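Local coordinates for protein RNA-directed RNA polymerase (Infectious pancreatic necrosis virus, PDB 3ZED) that probably copies the viral RNA genome as an RNA-dependent RNA polymerase, found both free and covalently attached to the genomic RNA, at residues N396-N409 against G512-E526. Residues are numbered along the deposited sequence; the frame is centred on the assembly and turned at random.
Sequences NTWYSIDLEKGEAN and GINFKIERELKNLRE. With K (potassium ion), chain K.
Strands 397-403 and 515-521 pair antiparallel at one edge of a four-stranded sheet in the catalytic region of the polymerase, with a potassium site at one end and the start of helix 524-533 at the other. Trp398 and Leu521 form a hydrogen-bonded pair. A classic beta bulge interrupts the register where Ser400 O accepts from both Glu518 N (2.8 Å) and Arg519 N (3.3 Å). On one face, Ile401 CG1 lies alongside Ile517 CG1 (3.8 Å), and Glu520 CG packs against Tyr399 CE1 (3.6 Å), its carboxylate turned 35° from the ring. At the metal end, Asn409 OD1, Gly512 O and Asn514 OD1 bind potassium; Asn409 OD1 also takes Asn514 N (2.8 Å), which approaches from above the amide plane. Asn409 ND2 bonds to Glu404 O and Gly406 O, fixing the flip of that amide. The extended Glu404 chain, its CG anti to the backbone N (chi1 174°), brings OE1 to Asn514 ND2 (3.1 Å), while Arg181 forms a salt bridge with the same oxygen. At the far end Asn396 grips the first helical turn: its O receives Leu524 N, its OD1 receives Arg525 N (2.8 Å), and its ND2 meets the syn lone pair of Glu526 OE1 (2.8 Å). Val177, Asn182 and Asn184 complete the potassium shell. Strand 389-394 flanks 397-403 on its other edge, helix 364-377 packs on Trp398 and Leu524, and helix 476-493 touches Leu403 and Asn409.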
ATOM      1  N   ASN B 396      -3.710 -10.268 -29.052  1.00 49.82           N
ATOM      2  CA  ASN B 396      -5.118 -10.566 -28.750  1.00 49.21           C
ATOM      3  C   ASN B 396      -5.252 -11.359 -27.420  1.00 52.27           C
ATOM      4  O   ASN B 396      -6.107 -12.248 -27.294  1.00 53.17           O
ATOM      5  CB  ASN B 396      -5.777 -11.322 -29.926  1.00 48.11           C
ATOM      6  CG  ASN B 396      -7.283 -11.369 -29.845  1.00 57.35           C
ATOM      7  OD1 ASN B 396      -7.935 -10.420 -29.396  1.00 52.79           O
ATOM      8  ND2 ASN B 396      -7.864 -12.496 -30.235  1.00 48.80           N
ATOM      9  N   THR B 397      -4.383 -11.044 -26.441  1.00 46.28           N
ATOM     10  CA  THR B 397      -4.361 -11.723 -25.147  1.00 44.73           C
ATOM     11  C   THR B 397      -4.158 -10.702 -24.014  1.00 47.08           C
ATOM     12  O   THR B 397      -3.399  -9.750 -24.161  1.00 48.80           O
ATOM     13  CB  THR B 397      -3.256 -12.823 -25.130  1.00 52.44           C
ATOM     14  OG1 THR B 397      -3.263 -13.574 -26.348  1.00 54.60           O
ATOM     15  CG2 THR B 397      -3.385 -13.780 -23.950  1.00 44.96           C
ATOM     16  N   TRP B 398      -4.831 -10.929 -22.887  1.00 40.48           N
ATOM     17  CA  TRP B 398      -4.730 -10.130 -21.669  1.00 38.37           C
ATOM     18  C   TRP B 398      -3.888 -10.908 -20.651  1.00 40.46           C
ATOM     19  O   TRP B 398      -4.194 -12.074 -20.335  1.00 39.48           O
ATOM     20  CB  TRP B 398      -6.131  -9.803 -21.107  1.00 35.23           C
ATOM     21  CG  TRP B 398      -6.116  -9.066 -19.798  1.00 34.63           C
ATOM     22  CD1 TRP B 398      -6.222  -9.609 -18.552  1.00 36.51           C
ATOM     23  CD2 TRP B 398      -6.017  -7.635 -19.609  1.00 34.17           C
ATOM     24  NE1 TRP B 398      -6.218  -8.609 -17.598  1.00 36.27           N
ATOM     25  CE2 TRP B 398      -6.109  -7.389 -18.221  1.00 37.47           C
ATOM     26  CE3 TRP B 398      -5.903  -6.542 -20.481  1.00 36.05           C
ATOM     27  CZ2 TRP B 398      -6.094  -6.094 -17.684  1.00 36.65           C
ATOM     28  CZ3 TRP B 398      -5.845  -5.256 -19.946  1.00 37.75           C
ATOM     29  CH2 TRP B 398      -5.949  -5.040 -18.567  1.00 37.41           C
ATOM     30  N   TYR B 399      -2.808 -10.275 -20.176  1.00 36.00           N
ATOM     31  CA  TYR B 399      -1.919 -10.884 -19.194  1.00 36.94           C
ATOM     32  C   TYR B 399      -1.909 -10.108 -17.897  1.00 41.14           C
ATOM     33  O   TYR B 399      -1.756  -8.893 -17.895  1.00 41.97           O
ATOM     34  CB  TYR B 399      -0.475 -10.998 -19.713  1.00 39.15           C
ATOM     35  CG  TYR B 399      -0.344 -11.782 -20.997  1.00 40.92           C
ATOM     36  CD1 TYR B 399      -0.164 -13.163 -20.979  1.00 42.46           C
ATOM     37  CD2 TYR B 399      -0.370 -11.140 -22.233  1.00 42.62           C
ATOM     38  CE1 TYR B 399      -0.020 -13.888 -22.163  1.00 46.39           C
ATOM     39  CE2 TYR B 399      -0.225 -11.852 -23.420  1.00 44.95           C
ATOM     40  CZ  TYR B 399      -0.048 -13.228 -23.383  1.00 53.41           C
ATOM     41  OH  TYR B 399       0.067 -13.937 -24.559  1.00 53.84           O
ATOM     42  N   SER B 400      -2.057 -10.823 -16.807  1.00 37.99           N
ATOM     43  CA  SER B 400      -1.934 -10.279 -15.472  1.00 38.25           C
ATOM     44  C   SER B 400      -0.621 -10.795 -14.917  1.00 42.40           C
ATOM     45  O   SER B 400      -0.444 -12.012 -14.810  1.00 42.68           O
ATOM     46  CB  SER B 400      -3.118 -10.687 -14.609  1.00 41.71           C
ATOM     47  OG  SER B 400      -2.979 -10.154 -13.306  1.00 45.41           O
ATOM     48  N   ILE B 401       0.333  -9.880 -14.681  1.00 37.66           N
ATOM     49  CA  ILE B 401       1.660 -10.212 -14.177  1.00 38.04           C
ATOM     50  C   ILE B 401       1.820  -9.574 -12.804  1.00 43.06           C
ATOM     51  O   ILE B 401       1.609  -8.369 -12.655  1.00 42.25           O
ATOM     52  CB  ILE B 401       2.796  -9.777 -15.174  1.00 41.96           C
ATOM     53  CG1 ILE B 401       2.631 -10.443 -16.551  1.00 42.36           C
ATOM     54  CG2 ILE B 401       4.209 -10.030 -14.606  1.00 41.74           C
ATOM     55  CD1 ILE B 401       2.413  -9.492 -17.616  1.00 47.05           C
ATOM     56  N   ASP B 402       2.185 -10.381 -11.804  1.00 39.65           N
ATOM     57  CA  ASP B 402       2.417  -9.863 -10.461  1.00 38.63           C
ATOM     58  C   ASP B 402       3.832 -10.082 -10.069  1.00 40.83           C
ATOM     59  O   ASP B 402       4.371 -11.167 -10.321  1.00 40.65           O
ATOM     60  CB  ASP B 402       1.516 -10.543  -9.422  1.00 39.79           C
ATOM     61  CG  ASP B 402       0.048 -10.167  -9.485  1.00 50.32           C
ATOM     62  OD1 ASP B 402      -0.293  -9.206 -10.209  1.00 47.35           O
ATOM     63  OD2 ASP B 402      -0.757 -10.830  -8.807  1.00 61.39           O
ATOM     64  N   LEU B 403       4.416  -9.112  -9.373  1.00 34.21           N
ATOM     65  CA  LEU B 403       5.747  -9.305  -8.813  1.00 34.07           C
ATOM     66  C   LEU B 403       5.639 -10.419  -7.800  1.00 38.61           C
ATOM     67  O   LEU B 403       4.596 -10.558  -7.148  1.00 36.40           O
ATOM     68  CB  LEU B 403       6.303  -8.021  -8.169  1.00 33.57           C
ATOM     69  CG  LEU B 403       6.357  -6.752  -9.039  1.00 35.54           C
ATOM     70  CD1 LEU B 403       7.033  -5.625  -8.286  1.00 35.84           C
ATOM     71  CD2 LEU B 403       7.008  -7.012 -10.410  1.00 33.40           C
ATOM     72  N   GLU B 404       6.651 -11.280  -7.738  1.00 36.76           N
ATOM     73  CA  GLU B 404       6.587 -12.387  -6.809  1.00 36.69           C
ATOM     74  C   GLU B 404       6.975 -11.860  -5.444  1.00 40.49           C
ATOM     75  O   GLU B 404       8.110 -11.435  -5.269  1.00 42.62           O
ATOM     76  CB  GLU B 404       7.481 -13.551  -7.270  1.00 38.53           C
ATOM     77  CG  GLU B 404       7.555 -14.680  -6.256  1.00 42.65           C
ATOM     78  CD  GLU B 404       8.477 -15.841  -6.577  1.00 63.62           C
ATOM     79  OE1 GLU B 404       9.482 -15.641  -7.297  1.00 46.90           O
ATOM     80  OE2 GLU B 404       8.208 -16.952  -6.068  1.00 66.99           O
ATOM     81  N   LYS B 405       6.012 -11.859  -4.495  1.00 37.23           N
ATOM     82  CA  LYS B 405       6.189 -11.388  -3.114  1.00 37.75           C
ATOM     83  C   LYS B 405       6.864 -10.036  -3.178  1.00 42.13           C
ATOM     84  O   LYS B 405       7.937  -9.867  -2.600  1.00 43.94           O
ATOM     85  CB  LYS B 405       7.015 -12.414  -2.287  1.00 39.43           C
ATOM     86  CG  LYS B 405       6.287 -13.735  -2.088  1.00 45.95           C
ATOM     87  CD  LYS B 405       7.201 -14.835  -1.590  1.00 41.45           C
ATOM     88  CE  LYS B 405       6.475 -16.154  -1.551  1.00 47.10           C
ATOM     89  NZ  LYS B 405       6.565 -16.886  -2.847  1.00 50.78           N
ATOM     90  N   GLY B 406       6.276  -9.147  -3.994  1.00 37.52           N
ATOM     91  CA  GLY B 406       6.759  -7.815  -4.368  1.00 37.27           C
ATOM     92  C   GLY B 406       7.821  -7.147  -3.517  1.00 40.48           C
ATOM     93  O   GLY B 406       8.949  -6.940  -3.972  1.00 39.02           O
ATOM     94  N   GLU B 407       7.431  -6.773  -2.284  1.00 37.78           N
ATOM     95  CA  GLU B 407       8.209  -6.079  -1.249  1.00 38.92           C
ATOM     96  C   GLU B 407       9.634  -6.650  -1.043  1.00 43.46           C
ATOM     97  O   GLU B 407      10.566  -5.880  -0.814  1.00 43.78           O
ATOM     98  CB  GLU B 407       7.450  -6.127   0.094  1.00 39.87           C
ATOM     99  CG  GLU B 407       6.221  -5.224   0.154  1.00 47.79           C
ATOM    100  CD  GLU B 407       4.892  -5.826  -0.277  1.00 68.45           C
ATOM    101  OE1 GLU B 407       4.883  -6.693  -1.179  1.00 64.29           O
ATOM    102  OE2 GLU B 407       3.848  -5.422   0.285  1.00 60.11           O
ATOM    103  N   ALA B 408       9.799  -7.984  -1.152  1.00 40.76           N
ATOM    104  CA  ALA B 408      11.083  -8.689  -0.958  1.00 40.06           C
ATOM    105  C   ALA B 408      12.115  -8.343  -2.040  1.00 43.90           C
ATOM    106  O   ALA B 408      13.313  -8.534  -1.807  1.00 44.69           O
ATOM    107  CB  ALA B 408      10.854 -10.204  -0.920  1.00 40.26           C
ATOM    108  N   ASN B 409      11.667  -7.843  -3.214  1.00 40.11           N
ATOM    109  CA  ASN B 409      12.538  -7.458  -4.350  1.00 39.44           C
ATOM    110  C   ASN B 409      13.117  -6.037  -4.187  1.00 43.18           C
ATOM    111  O   ASN B 409      13.994  -5.623  -4.954  1.00 41.18           O
ATOM    112  CB  ASN B 409      11.758  -7.521  -5.663  1.00 36.71           C
ATOM    113  CG  ASN B 409      11.289  -8.902  -6.035  1.00 43.96           C
ATOM    114  OD1 ASN B 409      12.026  -9.718  -6.587  1.00 39.50           O
ATOM    115  ND2 ASN B 409      10.038  -9.183  -5.784  1.00 34.23           N
ATOM    116  N   GLY B 512      16.522  -8.200 -11.557  1.00 44.73           N
ATOM    117  CA  GLY B 512      16.687  -8.659 -10.174  1.00 43.92           C
ATOM    118  C   GLY B 512      15.338  -8.722  -9.467  1.00 46.38           C
ATOM    119  O   GLY B 512      15.277  -8.871  -8.239  1.00 44.86           O
ATOM    120  N   ILE B 513      14.231  -8.599 -10.256  1.00 42.03           N
ATOM    121  CA  ILE B 513      12.857  -8.565  -9.761  1.00 40.22           C
ATOM    122  C   ILE B 513      12.134  -9.833 -10.222  1.00 45.04           C
ATOM    123  O   ILE B 513      12.012 -10.079 -11.423  1.00 45.58           O
ATOM    124  CB  ILE B 513      12.125  -7.253 -10.203  1.00 42.38           C
ATOM    125  CG1 ILE B 513      12.860  -6.005  -9.671  1.00 43.05           C
ATOM    126  CG2 ILE B 513      10.657  -7.243  -9.713  1.00 41.57           C
ATOM    127  CD1 ILE B 513      12.592  -4.681 -10.448  1.00 50.58           C
ATOM    128  N   ASN B 514      11.673 -10.640  -9.258  1.00 41.72           N
ATOM    129  CA  ASN B 514      10.908 -11.863  -9.506  1.00 40.89           C
ATOM    130  C   ASN B 514       9.480 -11.509  -9.843  1.00 43.97           C
ATOM    131  O   ASN B 514       8.899 -10.625  -9.215  1.00 42.42           O
ATOM    132  CB  ASN B 514      10.926 -12.781  -8.271  1.00 37.61           C
ATOM    133  CG  ASN B 514      12.271 -13.281  -7.833  1.00 46.36           C
ATOM    134  OD1 ASN B 514      13.288 -12.623  -8.000  1.00 42.10           O
ATOM    135  ND2 ASN B 514      12.300 -14.431  -7.206  1.00 40.22           N
ATOM    136  N   PHE B 515       8.890 -12.220 -10.790  1.00 41.51           N
ATOM    137  CA  PHE B 515       7.491 -11.986 -11.148  1.00 40.74           C
ATOM    138  C   PHE B 515       6.920 -13.243 -11.731  1.00 46.16           C
ATOM    139  O   PHE B 515       7.668 -14.133 -12.157  1.00 45.56           O
ATOM    140  CB  PHE B 515       7.352 -10.813 -12.155  1.00 42.67           C
ATOM    141  CG  PHE B 515       8.210 -10.916 -13.404  1.00 45.02           C
ATOM    142  CD1 PHE B 515       7.871 -11.787 -14.435  1.00 47.80           C
ATOM    143  CD2 PHE B 515       9.343 -10.124 -13.559  1.00 47.75           C
ATOM    144  CE1 PHE B 515       8.682 -11.902 -15.571  1.00 50.28           C
ATOM    145  CE2 PHE B 515      10.131 -10.210 -14.711  1.00 50.60           C
ATOM    146  CZ  PHE B 515       9.797 -11.097 -15.710  1.00 49.39           C
ATOM    147  N   LYS B 516       5.595 -13.319 -11.799  1.00 44.15           N
ATOM    148  CA  LYS B 516       4.952 -14.457 -12.446  1.00 43.66           C
ATOM    149  C   LYS B 516       3.694 -14.034 -13.145  1.00 44.73           C
ATOM    150  O   LYS B 516       3.038 -13.063 -12.759  1.00 42.21           O
ATOM    151  CB  LYS B 516       4.708 -15.677 -11.538  1.00 47.69           C
ATOM    152  CG  LYS B 516       4.142 -15.453 -10.151  1.00 78.45           C
ATOM    153  CD  LYS B 516       4.109 -16.799  -9.405  1.00 95.79           C
ATOM    154  CE  LYS B 516       4.063 -16.660  -7.900  1.00109.84           C
ATOM    155  NZ  LYS B 516       2.707 -16.933  -7.352  1.00117.10           N
ATOM    156  N   ILE B 517       3.395 -14.747 -14.229  1.00 42.94           N
ATOM    157  CA  ILE B 517       2.192 -14.557 -15.017  1.00 41.78           C
ATOM    158  C   ILE B 517       1.106 -15.253 -14.226  1.00 44.43           C
ATOM    159  O   ILE B 517       1.149 -16.476 -14.048  1.00 43.98           O
ATOM    160  CB  ILE B 517       2.354 -15.065 -16.485  1.00 45.24           C
ATOM    161  CG1 ILE B 517       3.229 -14.117 -17.327  1.00 45.96           C
ATOM    162  CG2 ILE B 517       0.981 -15.188 -17.151  1.00 44.81           C
ATOM    163  CD1 ILE B 517       4.675 -14.099 -17.072  1.00 57.50           C
ATOM    164  N   GLU B 518       0.174 -14.460 -13.699  1.00 40.97           N
ATOM    165  CA  GLU B 518      -0.917 -14.918 -12.847  1.00 40.84           C
ATOM    166  C   GLU B 518      -2.168 -15.272 -13.622  1.00 46.30           C
ATOM    167  O   GLU B 518      -2.983 -16.076 -13.142  1.00 45.57           O
ATOM    168  CB  GLU B 518      -1.257 -13.838 -11.799  1.00 41.14           C
ATOM    169  CG  GLU B 518      -0.156 -13.633 -10.764  1.00 50.63           C
ATOM    170  CD  GLU B 518       0.151 -14.781  -9.812  1.00 70.63           C
ATOM    171  OE1 GLU B 518      -0.533 -15.831  -9.871  1.00 66.11           O
ATOM    172  OE2 GLU B 518       1.067 -14.613  -8.977  1.00 62.75           O
ATOM    173  N   ARG B 519      -2.336 -14.675 -14.811  1.00 42.55           N
ATOM    174  CA  ARG B 519      -3.513 -14.893 -15.640  1.00 41.92           C
ATOM    175  C   ARG B 519      -3.207 -14.629 -17.086  1.00 44.25           C
ATOM    176  O   ARG B 519      -2.500 -13.683 -17.417  1.00 41.31           O
ATOM    177  CB  ARG B 519      -4.654 -13.969 -15.174  1.00 42.56           C
ATOM    178  CG  ARG B 519      -6.014 -14.319 -15.740  1.00 61.63           C
ATOM    179  CD  ARG B 519      -7.119 -13.765 -14.874  1.00 73.11           C
ATOM    180  NE  ARG B 519      -7.107 -14.322 -13.523  1.00 75.15           N
ATOM    181  CZ  ARG B 519      -8.196 -14.513 -12.803  1.00 73.55           C
ATOM    182  NH1 ARG B 519      -9.379 -14.208 -13.295  1.00 55.54           N
ATOM    183  NH2 ARG B 519      -8.109 -15.012 -11.578  1.00 64.30           N
ATOM    184  N   GLU B 520      -3.766 -15.461 -17.944  1.00 43.55           N
ATOM    185  CA  GLU B 520      -3.678 -15.356 -19.380  1.00 44.73           C
ATOM    186  C   GLU B 520      -5.097 -15.507 -19.911  1.00 50.59           C
ATOM    187  O   GLU B 520      -5.744 -16.541 -19.713  1.00 52.13           O
ATOM    188  CB  GLU B 520      -2.715 -16.405 -19.952  1.00 47.17           C
ATOM    189  CG  GLU B 520      -2.593 -16.353 -21.466  1.00 61.07           C
ATOM    190  CD  GLU B 520      -1.820 -17.486 -22.110  1.00 83.51           C
ATOM    191  OE1 GLU B 520      -1.958 -18.641 -21.648  1.00 81.47           O
ATOM    192  OE2 GLU B 520      -1.121 -17.223 -23.115  1.00 70.22           O
ATOM    193  N   LEU B 521      -5.602 -14.443 -20.517  1.00 45.70           N
ATOM    194  CA  LEU B 521      -6.954 -14.418 -21.068  1.00 44.43           C
ATOM    195  C   LEU B 521      -6.805 -14.391 -22.586  1.00 46.78           C
ATOM    196  O   LEU B 521      -6.595 -13.333 -23.178  1.00 46.63           O
ATOM    197  CB  LEU B 521      -7.723 -13.192 -20.502  1.00 43.27           C
ATOM    198  CG  LEU B 521      -9.195 -13.078 -20.783  1.00 48.63           C
ATOM    199  CD1 LEU B 521      -9.930 -14.310 -20.302  1.00 50.66           C
ATOM    200  CD2 LEU B 521      -9.777 -11.846 -20.091  1.00 45.95           C
ATOM    201  N   LYS B 522      -6.827 -15.580 -23.196  1.00 41.88           N
ATOM    202  CA  LYS B 522      -6.658 -15.785 -24.638  1.00 41.63           C
ATOM    203  C   LYS B 522      -7.911 -15.392 -25.424  1.00 44.23           C
ATOM    204  O   LYS B 522      -9.017 -15.393 -24.871  1.00 42.68           O
ATOM    205  CB  LYS B 522      -6.301 -17.250 -24.932  1.00 44.01           C
ATOM    206  CG  LYS B 522      -4.842 -17.582 -24.673  1.00 63.61           C
ATOM    207  CD  LYS B 522      -4.545 -19.053 -24.915  1.00 77.39           C
ATOM    208  CE  LYS B 522      -3.059 -19.335 -24.913  1.00 91.78           C
ATOM    209  NZ  LYS B 522      -2.757 -20.779 -24.692  1.00 99.70           N
ATOM    210  N   ASN B 523      -7.726 -15.090 -26.734  1.00 42.67           N
ATOM    211  CA  ASN B 523      -8.775 -14.714 -27.690  1.00 43.70           C
ATOM    212  C   ASN B 523      -9.629 -13.607 -27.077  1.00 45.46           C
ATOM    213  O   ASN B 523     -10.833 -13.766 -26.868  1.00 44.76           O
ATOM    214  CB  ASN B 523      -9.633 -15.953 -28.101  1.00 47.90           C
ATOM    215  CG  ASN B 523      -8.835 -17.163 -28.543  1.00 58.28           C
ATOM    216  OD1 ASN B 523      -8.096 -17.125 -29.527  1.00 53.16           O
ATOM    217  ND2 ASN B 523      -8.969 -18.268 -27.824  1.00 45.61           N
ATOM    218  N   LEU B 524      -8.960 -12.507 -26.709  1.00 43.12           N
ATOM    219  CA  LEU B 524      -9.557 -11.361 -26.014  1.00 41.88           C
ATOM    220  C   LEU B 524     -10.655 -10.696 -26.838  1.00 47.03           C
ATOM    221  O   LEU B 524     -11.721 -10.480 -26.287  1.00 48.65           O
ATOM    222  CB  LEU B 524      -8.475 -10.346 -25.598  1.00 41.00           C
ATOM    223  CG  LEU B 524      -8.927  -9.175 -24.696  1.00 44.29           C
ATOM    224  CD1 LEU B 524      -9.688  -9.662 -23.449  1.00 42.55           C
ATOM    225  CD2 LEU B 524      -7.743  -8.272 -24.329  1.00 43.03           C
ATOM    226  N   ARG B 525     -10.416 -10.396 -28.135  1.00 44.63           N
ATOM    227  CA  ARG B 525     -11.417  -9.795 -29.033  1.00 46.46           C
ATOM    228  C   ARG B 525     -12.736 -10.568 -29.018  1.00 49.77           C
ATOM    229  O   ARG B 525     -13.801  -9.981 -28.885  1.00 48.83           O
ATOM    230  CB  ARG B 525     -10.898  -9.782 -30.484  1.00 51.68           C
ATOM    231  CG  ARG B 525     -10.193  -8.519 -30.925  1.00 61.65           C
ATOM    232  CD  ARG B 525      -9.646  -8.683 -32.339  1.00 58.92           C
ATOM    233  NE  ARG B 525      -8.628  -7.672 -32.628  1.00 61.36           N
ATOM    234  CZ  ARG B 525      -7.321  -7.893 -32.558  1.00 79.87           C
ATOM    235  NH1 ARG B 525      -6.860  -9.098 -32.256  1.00 75.56           N
ATOM    236  NH2 ARG B 525      -6.463  -6.911 -32.807  1.00 67.20           N
ATOM    237  N   GLU B 526     -12.632 -11.897 -29.196  1.00 47.39           N
ATOM    238  CA  GLU B 526     -13.717 -12.873 -29.263  1.00 46.71           C
ATOM    239  C   GLU B 526     -14.451 -12.931 -27.928  1.00 49.34           C
ATOM    240  O   GLU B 526     -15.666 -12.874 -27.943  1.00 50.61           O
ATOM    241  CB  GLU B 526     -13.183 -14.273 -29.662  1.00 48.09           C
ATOM    242  CG  GLU B 526     -12.413 -14.358 -30.984  1.00 52.78           C
ATOM    243  CD  GLU B 526     -10.965 -13.885 -31.027  1.00 68.97           C
ATOM    244  OE1 GLU B 526     -10.457 -13.392 -29.994  1.00 58.69           O
ATOM    245  OE2 GLU B 526     -10.357 -13.942 -32.120  1.00 62.12           O
TER
HETATM  246  K     K K1002      14.616 -10.707  -6.473  1.00 43.70           K
HETATM  247  O   HOH W   1      15.487  -6.226  -7.184  1.00 40.61           O